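Local atomic coordinates of IG hypothetical 16092 (Bacillus cereus ATCC 14579, PDB entry 1YQH), a protein that is of unknown function but belongs to the UPF0045 (DUF77) family of thiamine-binding-like proteins and so may bind thiamine or a related small molecule. Residues 8-13 and 80-85; 49-54 and 89-94. All coordinates share one frame; numbering follows the deposited sequence.

Contact 1 (8-13 and 80-85)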
ATOM      1  N   VAL A   8     -11.429  -0.879 -14.449  1.00 13.40           N
ATOM      2  CA  VAL A   8     -10.363  -0.429 -13.557  1.00 12.70           C
ATOM      3  C   VAL A   8      -9.252  -1.478 -13.642  1.00 11.77           C
ATOM      4  O   VAL A   8      -9.463  -2.618 -14.096  1.00 10.58           O
ATOM      5  CB  VAL A   8     -10.808  -0.224 -12.061  1.00 13.10           C
ATOM      6  CG1 VAL A   8     -11.969   0.758 -11.968  1.00 14.04           C
ATOM      7  CG2 VAL A   8     -11.158  -1.547 -11.376  1.00 14.83           C
ATOM      8  N   THR A   9      -8.062  -1.076 -13.229  1.00 11.07           N
ATOM      9  CA  THR A   9      -6.986  -2.003 -12.958  1.00 11.77           C
ATOM     10  C   THR A   9      -6.695  -1.872 -11.448  1.00 11.80           C
ATOM     11  O   THR A   9      -6.795  -0.780 -10.883  1.00 10.90           O
ATOM     12  CB  THR A   9      -5.762  -1.675 -13.853  1.00 11.99           C
ATOM     13  OG1 THR A   9      -6.147  -1.821 -15.240  1.00 13.96           O
ATOM     14  CG2 THR A   9      -4.601  -2.610 -13.570  1.00 13.53           C
HETATM   15  N   MSE A  10      -6.378  -2.989 -10.807  1.00 12.25           N
HETATM   16  CA  MSE A  10      -6.222  -3.043  -9.361  1.00 14.75           C
HETATM   17  C   MSE A  10      -5.117  -4.050  -9.051  1.00 13.61           C
HETATM   18  O   MSE A  10      -4.879  -4.970  -9.840  1.00 13.50           O
HETATM   19  CB  MSE A  10      -7.547  -3.525  -8.766  1.00 14.65           C
HETATM   20  CG  MSE A  10      -7.635  -3.542  -7.264  1.00 17.32           C
HETATM   21 SE   MSE A  10      -9.350  -4.284  -6.750  1.00 22.82          SE
HETATM   22  CE  MSE A  10     -10.555  -2.895  -7.467  1.00 17.35           C
ATOM     23  N   SER A  11      -4.408  -3.857  -7.941  1.00 11.56           N
ATOM     24  CA  SER A  11      -3.627  -4.940  -7.382  1.00 11.06           C
ATOM     25  C   SER A  11      -4.014  -5.149  -5.939  1.00 10.74           C
ATOM     26  O   SER A  11      -4.548  -4.237  -5.288  1.00 11.24           O
ATOM     27  CB  SER A  11      -2.117  -4.691  -7.519  1.00 11.13           C
ATOM     28  OG  SER A  11      -1.699  -3.602  -6.720  1.00 12.48           O
ATOM     29  N   PHE A  12      -3.775  -6.353  -5.437  1.00 10.61           N
ATOM     30  CA  PHE A  12      -4.050  -6.612  -4.035  1.00 10.49           C
ATOM     31  C   PHE A  12      -3.160  -7.711  -3.514  1.00 10.43           C
ATOM     32  O   PHE A  12      -2.609  -8.522  -4.281  1.00  9.86           O
ATOM     33  CB  PHE A  12      -5.542  -6.981  -3.827  1.00 10.81           C
ATOM     34  CG  PHE A  12      -5.853  -8.448  -4.036  1.00 10.90           C
ATOM     35  CD1 PHE A  12      -6.029  -9.301  -2.937  1.00 12.07           C
ATOM     36  CD2 PHE A  12      -5.974  -8.982  -5.324  1.00 11.41           C
ATOM     37  CE1 PHE A  12      -6.319 -10.653  -3.108  1.00 11.75           C
ATOM     38  CE2 PHE A  12      -6.268 -10.335  -5.505  1.00 10.55           C
ATOM     39  CZ  PHE A  12      -6.439 -11.177  -4.401  1.00 11.29           C
ATOM     40  N   SER A  13      -3.031  -7.741  -2.199  1.00  9.42           N
ATOM     41  CA  SER A  13      -2.365  -8.847  -1.538  1.00 10.10           C
ATOM     42  C   SER A  13      -3.049  -9.140  -0.213  1.00  9.79           C
ATOM     43  O   SER A  13      -3.699  -8.257   0.355  1.00 10.44           O
ATOM     44  CB  SER A  13      -0.882  -8.524  -1.333  1.00  9.77           C
ATOM     45  OG  SER A  13      -0.726  -7.317  -0.615  1.00 13.23           O
ATOM     46  N   ILE A  80      -4.755  -3.045  -1.092  1.00 11.76           N
ATOM     47  CA  ILE A  80      -5.387  -2.859  -2.392  1.00 12.61           C
ATOM     48  C   ILE A  80      -4.855  -1.564  -2.981  1.00 13.03           C
ATOM     49  O   ILE A  80      -4.671  -0.579  -2.255  1.00 13.08           O
ATOM     50  CB  ILE A  80      -6.949  -2.752  -2.280  1.00 12.23           C
ATOM     51  CG1 ILE A  80      -7.543  -3.972  -1.561  1.00 12.19           C
ATOM     52  CG2 ILE A  80      -7.577  -2.589  -3.673  1.00 12.99           C
ATOM     53  CD1 ILE A  80      -8.999  -3.821  -1.113  1.00 12.59           C
ATOM     54  N   LYS A  81      -4.580  -1.573  -4.287  1.00 13.20           N
ATOM     55  CA  LYS A  81      -4.316  -0.333  -4.999  1.00 13.90           C
ATOM     56  C   LYS A  81      -5.211  -0.306  -6.236  1.00 13.29           C
ATOM     57  O   LYS A  81      -5.275  -1.294  -6.979  1.00 14.00           O
ATOM     58  CB  LYS A  81      -2.854  -0.241  -5.411  1.00 14.46           C
ATOM     59  CG  LYS A  81      -2.391   1.186  -5.675  1.00 18.42           C
ATOM     60  CD  LYS A  81      -0.875   1.264  -5.825  1.00 24.04           C
ATOM     61  CE  LYS A  81      -0.130   1.300  -4.478  1.00 26.31           C
ATOM     62  NZ  LYS A  81      -0.236   2.610  -3.751  1.00 28.43           N
ATOM     63  N   ILE A  82      -5.902   0.806  -6.443  1.00 12.23           N
ATOM     64  CA  ILE A  82      -6.845   0.920  -7.552  1.00 11.42           C
ATOM     65  C   ILE A  82      -6.424   2.067  -8.451  1.00 11.06           C
ATOM     66  O   ILE A  82      -6.164   3.168  -7.961  1.00 10.61           O
ATOM     67  CB  ILE A  82      -8.306   1.190  -7.081  1.00 11.47           C
ATOM     68  CG1 ILE A  82      -8.741   0.175  -6.017  1.00 11.70           C
ATOM     69  CG2 ILE A  82      -9.293   1.188  -8.271  1.00 12.32           C
ATOM     70  CD1 ILE A  82     -10.067   0.519  -5.332  1.00 11.10           C
ATOM     71  N   HIS A  83      -6.389   1.810  -9.766  1.00  9.59           N
ATOM     72  CA  HIS A  83      -6.258   2.882 -10.752  1.00  9.99           C
ATOM     73  C   HIS A  83      -7.644   3.130 -11.322  1.00  9.91           C
ATOM     74  O   HIS A  83      -8.195   2.302 -12.054  1.00 10.24           O
ATOM     75  CB  HIS A  83      -5.277   2.505 -11.881  1.00  9.88           C
ATOM     76  CG  HIS A  83      -4.864   3.675 -12.721  1.00 10.41           C
ATOM     77  ND1 HIS A  83      -3.648   3.738 -13.366  1.00 12.15           N
ATOM     78  CD2 HIS A  83      -5.507   4.830 -13.015  1.00 12.33           C
ATOM     79  CE1 HIS A  83      -3.565   4.877 -14.033  1.00 13.14           C
ATOM     80  NE2 HIS A  83      -4.677   5.562 -13.832  1.00 10.86           N
ATOM     81  N   TYR A  84      -8.213   4.275 -10.948  1.00  9.81           N
ATOM     82  CA  TYR A  84      -9.595   4.603 -11.243  1.00 10.13           C
ATOM     83  C   TYR A  84      -9.621   5.746 -12.258  1.00 10.56           C
ATOM     84  O   TYR A  84      -9.128   6.839 -11.985  1.00 10.62           O
ATOM     85  CB  TYR A  84     -10.278   5.008  -9.927  1.00 10.59           C
ATOM     86  CG  TYR A  84     -11.757   5.268 -10.018  1.00 11.72           C
ATOM     87  CD1 TYR A  84     -12.643   4.251 -10.393  1.00 14.38           C
ATOM     88  CD2 TYR A  84     -12.279   6.523  -9.700  1.00 12.52           C
ATOM     89  CE1 TYR A  84     -14.011   4.488 -10.470  1.00 14.93           C
ATOM     90  CE2 TYR A  84     -13.658   6.767  -9.775  1.00 14.09           C
ATOM     91  CZ  TYR A  84     -14.507   5.739 -10.155  1.00 13.61           C
ATOM     92  OH  TYR A  84     -15.871   5.962 -10.226  1.00 15.71           O
ATOM     93  N   ARG A  85     -10.179   5.480 -13.436  1.00 10.11           N
ATOM     94  CA  ARG A  85     -10.304   6.479 -14.497  1.00 10.52           C
ATOM     95  C   ARG A  85     -11.636   6.202 -15.187  1.00 10.96           C
ATOM     96  O   ARG A  85     -11.655   5.640 -16.285  1.00 11.43           O
ATOM     97  CB  ARG A  85      -9.146   6.367 -15.488  1.00 10.48           C
ATOM     98  CG  ARG A  85      -9.105   7.464 -16.556  1.00 10.53           C
ATOM     99  CD  ARG A  85      -8.188   7.044 -17.691  1.00 13.32           C
ATOM    100  NE  ARG A  85      -6.779   7.043 -17.293  1.00 14.94           N
ATOM    101  CZ  ARG A  85      -5.844   6.238 -17.803  1.00 15.27           C
ATOM    102  NH1 ARG A  85      -6.157   5.339 -18.734  1.00 15.89           N
ATOM    103  NH2 ARG A  85      -4.589   6.345 -17.393  1.00 14.70           N
TER
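T9 to F12 pair with H83 to I80 as neighbouring antiparallel strands, the segment axes approaching to 4.7 Å. Three backbone hydrogen bonds join them. S11 and K81 form a hydrogen-bonded pair gripped from both sides, S11 N to K81 O at 2.9 Å and K81 N to S11 O at 2.8 Å, whereas T9 and H83 share the bond from H83 N to T9 O, almost straight at 170°. In the non-hydrogen-bonded pairs, M10 with I82 and F12 with I80, the CA atoms lie closer together, and CA-H···O contacts from M10 CA to K81 O and from I80 CA to S11 O supplement the ladder.

Apolar contacts gather on the face that bears M10, F12, I80 and I82. Selenomethionine M10 stands between the two isoleucines: its CG lies 3.7 Å from I80 CG2, and its terminal methyl CE is 3.8 Å from I82 CG1. A bend at the last torsion (chi3 -65°) swings CE to the I82 side, where the two side chains run alongside each other. Beyond this pair, V8 CG1 meets the Y84 ring at its edge, 3.9 Å from CD1.

The other face is more polar. S11 OG rests 3.8 Å from K81 CB but bonds to E47 of the third subunit, and H83 ND1 bonds to K95.

Helix 54-70 covers the apolar face, with L57 against V8 and M10, V61 against I80 and A64 against F12. Strand 48-52 flanks 8-13 on its other edge, while 80-84 continues the sheet into a strand of the second subunit.

Contact 2 (49-54 and 89-94); sequences TLEGEL and GVTIDE
E51 and T91 have the nearest CA atoms, 6.5 Å apart, where strand 48-52 passes the start of helix 92-96. One hydrogen bond spans the gap, from I92 N to E51 OE1 at 2.8 Å and 170°, nearly along the C-O axis. T91 is the N-cap residue and forms a capping box with E94: E94 N donates to T91 OG1, and T91 N donates back to E94 OE1 at 3.1 Å.

The E51 side chain reaches the helix start because CG is anti to the backbone N (chi1 179°) and CD continues the extended chain. A water also donates to E51 OE1, at 2.7 Å, and accepts from D93 N, so the carboxylate holds two successive amides, one directly and one through water. Its negative charge probably suits the positive end of the helix dipole.

Beside this polar link, the apolar end of I92 packs on the strand. I92 CD1 lies 3.8 Å from both T49 CG2 and E51 CB, with the I92 and T49 side chains meeting tip to tip.

R40 of strand 40-43, on one edge of strand 48-52, touches I92 and makes a salt bridge to D93, which also bonds to Y103 OH; T9 of strand 8-17, on the other edge, touches T49 and I92. A45 of the third subunit packs against T49 and I92. Within the chain, E94 forms a salt bridge with R85.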
ATOM      1  N   THR A  49      -2.435  -8.635  -9.764  1.00  9.40           N
ATOM      2  CA  THR A  49      -3.081  -7.596 -10.563  1.00  9.80           C
ATOM      3  C   THR A  49      -4.388  -8.149 -11.126  1.00  8.76           C
ATOM      4  O   THR A  49      -4.409  -9.298 -11.570  1.00  9.54           O
ATOM      5  CB  THR A  49      -2.175  -7.171 -11.737  1.00 10.36           C
ATOM      6  OG1 THR A  49      -0.901  -6.769 -11.221  1.00 13.59           O
ATOM      7  CG2 THR A  49      -2.812  -5.996 -12.510  1.00  9.82           C
ATOM      8  N   LEU A  50      -5.440  -7.324 -11.099  1.00  9.48           N
ATOM      9  CA  LEU A  50      -6.756  -7.623 -11.674  1.00  9.02           C
ATOM     10  C   LEU A  50      -7.189  -6.525 -12.643  1.00  9.77           C
ATOM     11  O   LEU A  50      -6.833  -5.353 -12.470  1.00  9.48           O
ATOM     12  CB  LEU A  50      -7.821  -7.716 -10.568  1.00  9.68           C
ATOM     13  CG  LEU A  50      -7.530  -8.592  -9.350  1.00 10.20           C
ATOM     14  CD1 LEU A  50      -8.615  -8.450  -8.284  1.00 11.50           C
ATOM     15  CD2 LEU A  50      -7.379 -10.064  -9.771  1.00 12.43           C
ATOM     16  N   GLU A  51      -7.977  -6.903 -13.652  1.00  9.11           N
ATOM     17  CA  GLU A  51      -8.558  -5.921 -14.557  1.00 10.00           C
ATOM     18  C   GLU A  51     -10.033  -6.252 -14.720  1.00 10.03           C
ATOM     19  O   GLU A  51     -10.383  -7.411 -14.877  1.00  9.38           O
ATOM     20  CB  GLU A  51      -7.847  -5.997 -15.911  1.00 10.10           C
ATOM     21  CG  GLU A  51      -8.380  -5.041 -16.958  1.00 11.35           C
ATOM     22  CD  GLU A  51      -7.712  -5.255 -18.307  1.00 11.59           C
ATOM     23  OE1 GLU A  51      -6.569  -4.811 -18.482  1.00 11.91           O
ATOM     24  OE2 GLU A  51      -8.324  -5.871 -19.195  1.00 15.25           O
ATOM     25  N   GLY A  52     -10.890  -5.235 -14.675  1.00 10.49           N
ATOM     26  CA  GLY A  52     -12.322  -5.453 -14.871  1.00 10.70           C
ATOM     27  C   GLY A  52     -13.172  -4.413 -14.173  1.00 11.25           C
ATOM     28  O   GLY A  52     -12.724  -3.295 -13.915  1.00 10.99           O
ATOM     29  N   GLU A  53     -14.414  -4.788 -13.899  1.00 10.86           N
ATOM     30  CA  GLU A  53     -15.381  -3.876 -13.298  1.00 11.36           C
ATOM     31  C   GLU A  53     -15.076  -3.637 -11.814  1.00 10.74           C
ATOM     32  O   GLU A  53     -14.813  -4.578 -11.063  1.00 10.61           O
ATOM     33  CB  GLU A  53     -16.771  -4.478 -13.453  1.00 12.05           C
ATOM     34  CG  GLU A  53     -17.876  -3.657 -12.860  1.00 15.51           C
ATOM     35  CD  GLU A  53     -19.166  -4.448 -12.696  1.00 19.68           C
ATOM     36  OE1 GLU A  53     -19.455  -5.334 -13.548  1.00 22.30           O
ATOM     37  OE2 GLU A  53     -19.896  -4.173 -11.721  1.00 21.21           O
ATOM     38  N   LEU A  54     -15.121  -2.373 -11.391  1.00 10.61           N
ATOM     39  CA  LEU A  54     -14.764  -2.023 -10.009  1.00 10.77           C
ATOM     40  C   LEU A  54     -15.428  -2.911  -8.948  1.00 10.82           C
ATOM     41  O   LEU A  54     -14.733  -3.479  -8.125  1.00 10.73           O
ATOM     42  CB  LEU A  54     -15.089  -0.551  -9.723  1.00 11.46           C
ATOM     43  CG  LEU A  54     -14.782  -0.040  -8.298  1.00 11.38           C
ATOM     44  CD1 LEU A  54     -13.284  -0.162  -7.927  1.00 13.35           C
ATOM     45  CD2 LEU A  54     -15.274   1.389  -8.151  1.00 11.92           C
ATOM     46  N   GLY A  89     -11.578   4.468 -18.783  1.00 11.51           N
ATOM     47  CA  GLY A  89     -11.082   3.187 -18.269  1.00 11.62           C
ATOM     48  C   GLY A  89      -9.571   3.117 -18.292  1.00 12.00           C
ATOM     49  O   GLY A  89      -8.904   3.952 -18.915  1.00 11.92           O
ATOM     50  N   VAL A  90      -9.033   2.120 -17.603  1.00 11.91           N
ATOM     51  CA  VAL A  90      -7.589   1.880 -17.578  1.00 13.68           C
ATOM     52  C   VAL A  90      -7.372   0.366 -17.633  1.00 13.60           C
ATOM     53  O   VAL A  90      -8.120  -0.397 -17.014  1.00 13.68           O
ATOM     54  CB  VAL A  90      -6.920   2.520 -16.333  1.00 14.29           C
ATOM     55  CG1 VAL A  90      -7.589   2.053 -15.060  1.00 15.79           C
ATOM     56  CG2 VAL A  90      -5.394   2.264 -16.316  1.00 15.12           C
ATOM     57  N   THR A  91      -6.357  -0.046 -18.387  1.00 13.29           N
ATOM     58  CA  THR A  91      -6.077  -1.453 -18.644  1.00 13.44           C
ATOM     59  C   THR A  91      -4.653  -1.820 -18.253  1.00 12.97           C
ATOM     60  O   THR A  91      -3.779  -0.954 -18.139  1.00 12.47           O
ATOM     61  CB  THR A  91      -6.269  -1.814 -20.140  1.00 13.95           C
ATOM     62  OG1 THR A  91      -5.371  -1.032 -20.935  1.00 16.21           O
ATOM     63  CG2 THR A  91      -7.719  -1.568 -20.577  1.00 15.97           C
ATOM     64  N   ILE A  92      -4.425  -3.116 -18.057  1.00 12.21           N
ATOM     65  CA  ILE A  92      -3.091  -3.613 -17.779  1.00 12.19           C
ATOM     66  C   ILE A  92      -2.164  -3.283 -18.958  1.00 12.59           C
ATOM     67  O   ILE A  92      -1.062  -2.756 -18.780  1.00 12.44           O
ATOM     68  CB  ILE A  92      -3.110  -5.129 -17.524  1.00 11.53           C
ATOM     69  CG1 ILE A  92      -3.837  -5.421 -16.199  1.00 11.72           C
ATOM     70  CG2 ILE A  92      -1.671  -5.693 -17.523  1.00 11.03           C
ATOM     71  CD1 ILE A  92      -4.155  -6.914 -15.915  1.00 12.09           C
ATOM     72  N   ASP A  93      -2.633  -3.588 -20.159  1.00 13.67           N
ATOM     73  CA  ASP A  93      -1.792  -3.442 -21.349  1.00 14.93           C
ATOM     74  C   ASP A  93      -1.300  -2.012 -21.549  1.00 15.56           C
ATOM     75  O   ASP A  93      -0.157  -1.805 -21.930  1.00 14.91           O
ATOM     76  CB  ASP A  93      -2.507  -3.977 -22.587  1.00 15.56           C
ATOM     77  CG  ASP A  93      -2.621  -5.494 -22.581  1.00 17.70           C
ATOM     78  OD1 ASP A  93      -1.926  -6.146 -21.784  1.00 20.49           O
ATOM     79  OD2 ASP A  93      -3.397  -6.049 -23.391  1.00 22.20           O
ATOM     80  N   GLU A  94      -2.142  -1.018 -21.257  1.00 16.34           N
ATOM     81  CA  GLU A  94      -1.724   0.357 -21.488  1.00 17.83           C
ATOM     82  C   GLU A  94      -0.583   0.750 -20.553  1.00 18.31           C
ATOM     83  O   GLU A  94       0.252   1.578 -20.907  1.00 18.77           O
ATOM     84  CB  GLU A  94      -2.904   1.320 -21.373  1.00 18.51           C
ATOM     85  CG  GLU A  94      -3.080   1.923 -20.020  1.00 20.35           C
ATOM     86  CD  GLU A  94      -4.223   2.902 -20.002  1.00 23.39           C
ATOM     87  OE1 GLU A  94      -5.383   2.446 -20.008  1.00 24.81           O
ATOM     88  OE2 GLU A  94      -3.949   4.118 -19.985  1.00 24.74           O
TER
HETATM   89  O   HOH W   1      -5.176  -4.967 -20.804  1.00 17.69           O

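In the fold
The contact centres lie 8 Å apart, and both contacts reach one four-stranded antiparallel sheet ordered 40-43, 48-52, 8-17, 75-84. Contact 1 pairs the first and last strands of the β-α-β-β-α-β order, as in a ferredoxin-like fold; contact 2 fastens helix 92-96 to strand 48-52. Their segments alternate along the chain. After strand 75-84, outermost within the chain, the C-terminal part passes 8-17, where T9 OG1 bonds to V90 O, and is anchored through I92 at E51. Probable hydrogen bonds L50 N to M10 O and V8 N to G52 O join the two contacts. The sheet face away from helix 54-70, bearing T9, S11 and H83, meets the third subunit, as do T49 and I92.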